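Putative type VI secretion protein (Escherichia coli, PDB 6SKI) probably acts as a phospholipase effector (Tle1) of the type VI secretion system, a toxin loaded onto the VgrG spike for delivery. Local coordinates at residues A355-R359 / K376-K380; K380-V386 / Q398-G402. All coordinates share one frame; numbering follows the deposited sequence.

Interaction 1 (A355-R359 / K376-K380); sequences AEQVR and KLTTK
The guanidinium of R359 is met at its edge rather than over a face: the methyl CG2 of T379 lies near its plane, 3.3 Å from NE of R359, and the carboxylate carbon of E356 also sits in that plane at the rim. R359 NH2 reaches OE1 of E356 at 2.9 Å in a salt bridge whose N-H...O angle of 147° makes the hydrogen bond weak. The same OE1 also pairs with K360, one residue beyond the segment, so two cations share one carboxylate oxygen. The other oxygen, OE2, faces the CG2 methyl of T379, and the E356 and R359 side chains each cross that threonine at roughly a right angle. The methyl thus lies beside both the acid and the base, which are paired with each other, the acid also with K360, and no hydrogen bond joins the two segments.

Helix 350-362 is the connection of a split beta-alpha-beta unit: it links the parallel strands 328-341 and 376-386, between which strand 398-409 is inserted. Its segment 355-359 runs nearly antiparallel to 376-380, at 164°, with the axes 8.4 Å apart.

The apolar share falls to the lower part of the arginine. With CG anti to the backbone N (chi1 -163°), its aliphatic stem is directed across to the strand, and CG of R359 slides past CD2 of L377 at 3.7 Å, the two chains pointing in opposite directions. L377 also touches V405 and L332 of the sheet. At the other end, CB of A355 approaches CB of T379 to 4.3 Å and rests against A403.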
ATOM      1  N   ALA A 355      17.642  -0.323 -32.193  1.00 62.03           N
ATOM      2  CA  ALA A 355      16.304  -0.774 -31.835  1.00 62.03           C
ATOM      3  C   ALA A 355      16.100  -2.240 -32.191  1.00 62.03           C
ATOM      4  O   ALA A 355      15.461  -2.981 -31.439  1.00 62.03           O
ATOM      5  CB  ALA A 355      15.255   0.098 -32.519  1.00 62.03           C
ATOM      6  N   GLU A 356      16.638  -2.683 -33.326  1.00 62.72           N
ATOM      7  CA  GLU A 356      16.496  -4.086 -33.696  1.00 62.72           C
ATOM      8  C   GLU A 356      17.317  -4.982 -32.778  1.00 62.72           C
ATOM      9  O   GLU A 356      16.888  -6.092 -32.439  1.00 62.72           O
ATOM     10  CB  GLU A 356      16.895  -4.290 -35.154  1.00 62.72           C
ATOM     11  CG  GLU A 356      15.776  -3.998 -36.130  1.00 62.72           C
ATOM     12  CD  GLU A 356      15.031  -5.248 -36.548  1.00 62.72           C
ATOM     13  OE1 GLU A 356      15.687  -6.291 -36.754  1.00 62.72           O
ATOM     14  OE2 GLU A 356      13.790  -5.191 -36.669  1.00 62.72           O
ATOM     15  N   GLN A 357      18.492  -4.515 -32.352  1.00 63.55           N
ATOM     16  CA  GLN A 357      19.252  -5.259 -31.354  1.00 63.55           C
ATOM     17  C   GLN A 357      18.463  -5.396 -30.061  1.00 63.55           C
ATOM     18  O   GLN A 357      18.412  -6.479 -29.466  1.00 63.55           O
ATOM     19  CB  GLN A 357      20.590  -4.572 -31.092  1.00 63.55           C
ATOM     20  CG  GLN A 357      21.742  -5.138 -31.890  1.00 63.55           C
ATOM     21  CD  GLN A 357      23.075  -4.919 -31.210  1.00 63.55           C
ATOM     22  OE1 GLN A 357      23.220  -4.018 -30.386  1.00 63.55           O
ATOM     23  NE2 GLN A 357      24.057  -5.744 -31.552  1.00 63.55           N
ATOM     24  N   VAL A 358      17.830  -4.309 -29.615  1.00 60.36           N
ATOM     25  CA  VAL A 358      17.037  -4.366 -28.390  1.00 60.36           C
ATOM     26  C   VAL A 358      15.845  -5.300 -28.563  1.00 60.36           C
ATOM     27  O   VAL A 358      15.481  -6.037 -27.642  1.00 60.36           O
ATOM     28  CB  VAL A 358      16.595  -2.955 -27.963  1.00 60.36           C
ATOM     29  CG1 VAL A 358      15.740  -3.031 -26.716  1.00 60.36           C
ATOM     30  CG2 VAL A 358      17.804  -2.086 -27.706  1.00 60.36           C
ATOM     31  N   ARG A 359      15.221  -5.291 -29.742  1.00 60.43           N
ATOM     32  CA  ARG A 359      14.069  -6.160 -29.965  1.00 60.43           C
ATOM     33  C   ARG A 359      14.472  -7.627 -29.946  1.00 60.43           C
ATOM     34  O   ARG A 359      13.770  -8.463 -29.365  1.00 60.43           O
ATOM     35  CB  ARG A 359      13.389  -5.825 -31.289  1.00 60.43           C
ATOM     36  CG  ARG A 359      11.983  -6.382 -31.396  1.00 60.43           C
ATOM     37  CD  ARG A 359      11.455  -6.284 -32.806  1.00 60.43           C
ATOM     38  NE  ARG A 359      12.505  -6.535 -33.787  1.00 60.43           N
ATOM     39  CZ  ARG A 359      12.813  -7.738 -34.260  1.00 60.43           C
ATOM     40  NH1 ARG A 359      12.150  -8.807 -33.846  1.00 60.43           N
ATOM     41  NH2 ARG A 359      13.785  -7.872 -35.149  1.00 60.43           N
ATOM     42  N   LYS A 376       2.113  -7.731 -29.983  1.00 53.93           N
ATOM     43  CA  LYS A 376       3.025  -7.616 -31.113  1.00 53.93           C
ATOM     44  C   LYS A 376       4.205  -6.735 -30.720  1.00 53.93           C
ATOM     45  O   LYS A 376       4.021  -5.618 -30.222  1.00 53.93           O
ATOM     46  CB  LYS A 376       2.303  -7.077 -32.350  1.00 53.93           C
ATOM     47  CG  LYS A 376       1.708  -5.688 -32.214  1.00 53.93           C
ATOM     48  CD  LYS A 376       1.169  -5.188 -33.544  1.00 53.93           C
ATOM     49  CE  LYS A 376       2.184  -5.372 -34.659  1.00 53.93           C
ATOM     50  NZ  LYS A 376       2.245  -4.191 -35.562  1.00 53.93           N
ATOM     51  N   LEU A 377       5.411  -7.264 -30.908  1.00 54.06           N
ATOM     52  CA  LEU A 377       6.652  -6.549 -30.641  1.00 54.06           C
ATOM     53  C   LEU A 377       7.276  -6.141 -31.970  1.00 54.06           C
ATOM     54  O   LEU A 377       7.545  -6.992 -32.822  1.00 54.06           O
ATOM     55  CB  LEU A 377       7.616  -7.417 -29.835  1.00 54.06           C
ATOM     56  CG  LEU A 377       8.843  -6.719 -29.257  1.00 54.06           C
ATOM     57  CD1 LEU A 377       8.427  -5.708 -28.213  1.00 54.06           C
ATOM     58  CD2 LEU A 377       9.798  -7.734 -28.668  1.00 54.06           C
ATOM     59  N   THR A 378       7.507  -4.843 -32.140  1.00 55.16           N
ATOM     60  CA  THR A 378       7.961  -4.290 -33.404  1.00 55.16           C
ATOM     61  C   THR A 378       9.029  -3.248 -33.103  1.00 55.16           C
ATOM     62  O   THR A 378       9.189  -2.824 -31.963  1.00 55.16           O
ATOM     63  CB  THR A 378       6.777  -3.680 -34.176  1.00 55.16           C
ATOM     64  OG1 THR A 378       5.738  -4.659 -34.292  1.00 55.16           O
ATOM     65  CG2 THR A 378       7.177  -3.258 -35.580  1.00 55.16           C
ATOM     66  N   THR A 379       9.795  -2.869 -34.121  1.00 56.97           N
ATOM     67  CA  THR A 379      10.607  -1.662 -34.066  1.00 56.97           C
ATOM     68  C   THR A 379       9.890  -0.581 -34.860  1.00 56.97           C
ATOM     69  O   THR A 379       9.617  -0.756 -36.052  1.00 56.97           O
ATOM     70  CB  THR A 379      12.014  -1.882 -34.621  1.00 56.97           C
ATOM     71  OG1 THR A 379      11.998  -1.696 -36.039  1.00 56.97           O
ATOM     72  CG2 THR A 379      12.513  -3.267 -34.298  1.00 56.97           C
ATOM     73  N   LYS A 380       9.582   0.524 -34.197  1.00 56.13           N
ATOM     74  CA  LYS A 380       8.853   1.624 -34.802  1.00 56.13           C
ATOM     75  C   LYS A 380       9.823   2.730 -35.180  1.00 56.13           C
ATOM     76  O   LYS A 380      10.709   3.090 -34.391  1.00 56.13           O
ATOM     77  CB  LYS A 380       7.778   2.152 -33.854  1.00 56.13           C
ATOM     78  CG  LYS A 380       6.641   1.178 -33.646  1.00 56.13           C
ATOM     79  CD  LYS A 380       5.411   1.584 -34.419  1.00 56.13           C
ATOM     80  CE  LYS A 380       4.316   0.552 -34.274  1.00 56.13           C
ATOM     81  NZ  LYS A 380       3.660   0.257 -35.575  1.00 56.13           N
TER

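Interaction 2 (K380-V386 / Q398-G402); sequences KIRSIGV and QKQVG
R382 and G402 satisfy each other's backbone completely: R382 N donates to G402 O and G402 N returns the bond to R382 O, both at 2.8 Å, the first of them nearly straight at 172°. Two residues along, I384 and Q400 repeat the exchange. I384 N donates to Q400 O at 3.0 Å, while Q400 N reaches I384 O at 2.9 Å along a more bent path of 141°. Several of these carbonyls also receive a CA-H from the facing strand, among them R382 O from V401 and Q400 O from S383.

The pairing is that of antiparallel neighbours consecutive in the chain, a beta-hairpin whose connection carries the short helix 389-394. R382-G402 and I384-Q400 are hydrogen-bonded pairs, and S383-V401 and G385-K399 non-hydrogen-bonded ones. K399 and V401 turn their own backbone bonds to V340 and E338, which places 398-409 in the middle of the sheet.

R382 and S383 find their main polar partners outside the pair. R382 NE makes a salt bridge with E84 of helix 72-85, and its NH1 stays 3.9 Å from OE1 of Q400, with guanidinium and amide planes 64° apart. CG2 of I384 covers one face of that guanidinium, toward its rim. CG1 of I384 stands between its backbone N and carbonyl carbon, from where it runs alongside Q400, 3.7 Å from CB of that glutamine. On the opposite face of the sheet S383 OG is hydrogen-bonded to E346, a residue to which K399 NZ adds a long, weak ion pair. CG2 of I381 meets CG1 of V401 at 4.1 Å on that side.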
ATOM      1  N   LYS A 380       9.582   0.524 -34.197  1.00 56.13           N
ATOM      2  CA  LYS A 380       8.853   1.624 -34.802  1.00 56.13           C
ATOM      3  C   LYS A 380       9.823   2.730 -35.180  1.00 56.13           C
ATOM      4  O   LYS A 380      10.709   3.090 -34.391  1.00 56.13           O
ATOM      5  CB  LYS A 380       7.778   2.152 -33.854  1.00 56.13           C
ATOM      6  CG  LYS A 380       6.641   1.178 -33.646  1.00 56.13           C
ATOM      7  CD  LYS A 380       5.411   1.584 -34.419  1.00 56.13           C
ATOM      8  CE  LYS A 380       4.316   0.552 -34.274  1.00 56.13           C
ATOM      9  NZ  LYS A 380       3.660   0.257 -35.575  1.00 56.13           N
ATOM     10  N   ILE A 381       9.653   3.253 -36.391  1.00 59.05           N
ATOM     11  CA  ILE A 381      10.522   4.269 -36.967  1.00 59.05           C
ATOM     12  C   ILE A 381       9.722   5.550 -37.142  1.00 59.05           C
ATOM     13  O   ILE A 381       8.587   5.523 -37.632  1.00 59.05           O
ATOM     14  CB  ILE A 381      11.107   3.815 -38.314  1.00 59.05           C
ATOM     15  CG1 ILE A 381      11.715   2.422 -38.198  1.00 59.05           C
ATOM     16  CG2 ILE A 381      12.153   4.801 -38.793  1.00 59.05           C
ATOM     17  CD1 ILE A 381      12.210   1.882 -39.513  1.00 59.05           C
ATOM     18  N   ARG A 382      10.313   6.664 -36.735  1.00 59.58           N
ATOM     19  CA  ARG A 382       9.795   7.999 -36.979  1.00 59.58           C
ATOM     20  C   ARG A 382      10.780   8.724 -37.882  1.00 59.58           C
ATOM     21  O   ARG A 382      11.989   8.661 -37.654  1.00 59.58           O
ATOM     22  CB  ARG A 382       9.623   8.759 -35.666  1.00 59.58           C
ATOM     23  CG  ARG A 382       8.916  10.083 -35.784  1.00 59.58           C
ATOM     24  CD  ARG A 382       8.515  10.579 -34.415  1.00 59.58           C
ATOM     25  NE  ARG A 382       8.215  12.006 -34.404  1.00 59.58           N
ATOM     26  CZ  ARG A 382       9.090  12.943 -34.069  1.00 59.58           C
ATOM     27  NH1 ARG A 382      10.322  12.605 -33.723  1.00 59.58           N
ATOM     28  NH2 ARG A 382       8.736  14.220 -34.080  1.00 59.58           N
ATOM     29  N   SER A 383      10.276   9.386 -38.915  1.00 64.01           N
ATOM     30  CA  SER A 383      11.108  10.208 -39.783  1.00 64.01           C
ATOM     31  C   SER A 383      10.437  11.558 -39.967  1.00 64.01           C
ATOM     32  O   SER A 383       9.314  11.630 -40.473  1.00 64.01           O
ATOM     33  CB  SER A 383      11.339   9.530 -41.132  1.00 64.01           C
ATOM     34  OG  SER A 383      10.133   8.990 -41.642  1.00 64.01           O
ATOM     35  N   ILE A 384      11.119  12.621 -39.552  1.00 65.07           N
ATOM     36  CA  ILE A 384      10.650  13.977 -39.795  1.00 65.07           C
ATOM     37  C   ILE A 384      11.720  14.723 -40.580  1.00 65.07           C
ATOM     38  O   ILE A 384      12.857  14.277 -40.700  1.00 65.07           O
ATOM     39  CB  ILE A 384      10.296  14.723 -38.495  1.00 65.07           C
ATOM     40  CG1 ILE A 384      11.478  14.722 -37.531  1.00 65.07           C
ATOM     41  CG2 ILE A 384       9.080  14.103 -37.841  1.00 65.07           C
ATOM     42  CD1 ILE A 384      11.400  15.806 -36.487  1.00 65.07           C
ATOM     43  N   GLY A 385      11.335  15.870 -41.132  1.00 67.88           N
ATOM     44  CA  GLY A 385      12.293  16.710 -41.818  1.00 67.88           C
ATOM     45  C   GLY A 385      13.035  17.615 -40.855  1.00 67.88           C
ATOM     46  O   GLY A 385      12.515  18.022 -39.818  1.00 67.88           O
ATOM     47  N   VAL A 386      14.278  17.936 -41.203  1.00 69.48           N
ATOM     48  CA  VAL A 386      15.127  18.786 -40.380  1.00 69.48           C
ATOM     49  C   VAL A 386      15.381  20.068 -41.155  1.00 69.48           C
ATOM     50  O   VAL A 386      15.928  20.030 -42.264  1.00 69.48           O
ATOM     51  CB  VAL A 386      16.447  18.094 -40.010  1.00 69.48           C
ATOM     52  CG1 VAL A 386      17.512  19.121 -39.674  1.00 69.48           C
ATOM     53  CG2 VAL A 386      16.237  17.143 -38.849  1.00 69.48           C
ATOM     54  N   GLN A 398      17.823  16.993 -45.102  1.00 69.01           N
ATOM     55  CA  GLN A 398      18.114  16.205 -43.917  1.00 69.01           C
ATOM     56  C   GLN A 398      16.832  15.780 -43.215  1.00 69.01           C
ATOM     57  O   GLN A 398      15.825  16.494 -43.220  1.00 69.01           O
ATOM     58  CB  GLN A 398      19.006  16.981 -42.945  1.00 69.01           C
ATOM     59  CG  GLN A 398      20.445  17.100 -43.408  1.00 69.01           C
ATOM     60  CD  GLN A 398      21.429  17.098 -42.262  1.00 69.01           C
ATOM     61  OE1 GLN A 398      21.282  17.851 -41.301  1.00 69.01           O
ATOM     62  NE2 GLN A 398      22.443  16.246 -42.356  1.00 69.01           N
ATOM     63  N   LYS A 399      16.899  14.617 -42.578  1.00 67.33           N
ATOM     64  CA  LYS A 399      15.774  14.057 -41.848  1.00 67.33           C
ATOM     65  C   LYS A 399      16.251  13.621 -40.474  1.00 67.33           C
ATOM     66  O   LYS A 399      17.387  13.172 -40.313  1.00 67.33           O
ATOM     67  CB  LYS A 399      15.163  12.856 -42.587  1.00 67.33           C
ATOM     68  CG  LYS A 399      15.996  11.587 -42.474  1.00 67.33           C
ATOM     69  CD  LYS A 399      15.869  10.683 -43.681  1.00 67.33           C
ATOM     70  CE  LYS A 399      14.427  10.361 -43.998  1.00 67.33           C
ATOM     71  NZ  LYS A 399      14.336   9.286 -45.022  1.00 67.33           N
ATOM     72  N   GLN A 400      15.386  13.760 -39.483  1.00 64.89           N
ATOM     73  CA  GLN A 400      15.608  13.149 -38.183  1.00 64.89           C
ATOM     74  C   GLN A 400      14.895  11.807 -38.175  1.00 64.89           C
ATOM     75  O   GLN A 400      13.672  11.747 -38.356  1.00 64.89           O
ATOM     76  CB  GLN A 400      15.107  14.033 -37.043  1.00 64.89           C
ATOM     77  CG  GLN A 400      15.662  13.619 -35.689  1.00 64.89           C
ATOM     78  CD  GLN A 400      14.884  14.195 -34.532  1.00 64.89           C
ATOM     79  OE1 GLN A 400      13.671  14.379 -34.615  1.00 64.89           O
ATOM     80  NE2 GLN A 400      15.576  14.479 -33.437  1.00 64.89           N
ATOM     81  N   VAL A 401      15.663  10.739 -37.990  1.00 63.01           N
ATOM     82  CA  VAL A 401      15.148   9.380 -37.921  1.00 63.01           C
ATOM     83  C   VAL A 401      15.311   8.902 -36.487  1.00 63.01           C
ATOM     84  O   VAL A 401      16.422   8.903 -35.943  1.00 63.01           O
ATOM     85  CB  VAL A 401      15.875   8.445 -38.897  1.00 63.01           C
ATOM     86  CG1 VAL A 401      15.643   6.997 -38.512  1.00 63.01           C
ATOM     87  CG2 VAL A 401      15.410   8.699 -40.312  1.00 63.01           C
ATOM     88  N   GLY A 402      14.206   8.522 -35.874  1.00 59.18           N
ATOM     89  CA  GLY A 402      14.214   7.923 -34.552  1.00 59.18           C
ATOM     90  C   GLY A 402      13.674   6.511 -34.626  1.00 59.18           C
ATOM     91  O   GLY A 402      12.802   6.215 -35.437  1.00 59.18           O
TER

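In the fold
Both contacts use strand 376-386 and share K380, their centres lying about 17 Å apart. Interaction 1 is a surface contact in which a helix covers the strand's early part, while interaction 2 is partly buried and sets the strand's later part beside its sheet neighbour. The chemistry changes accordingly: interaction 1 has packing, mostly of side chains, and no hydrogen bond across it, its charges being paired within the helix, whereas interaction 2 rests on reciprocal backbone hydrogen bonds and buries about twice the area, 497 against 248 Å². The early part of the strand is itself bonded to 398-409, through K376, T378 and K380, so the same two strands continue beneath the helix.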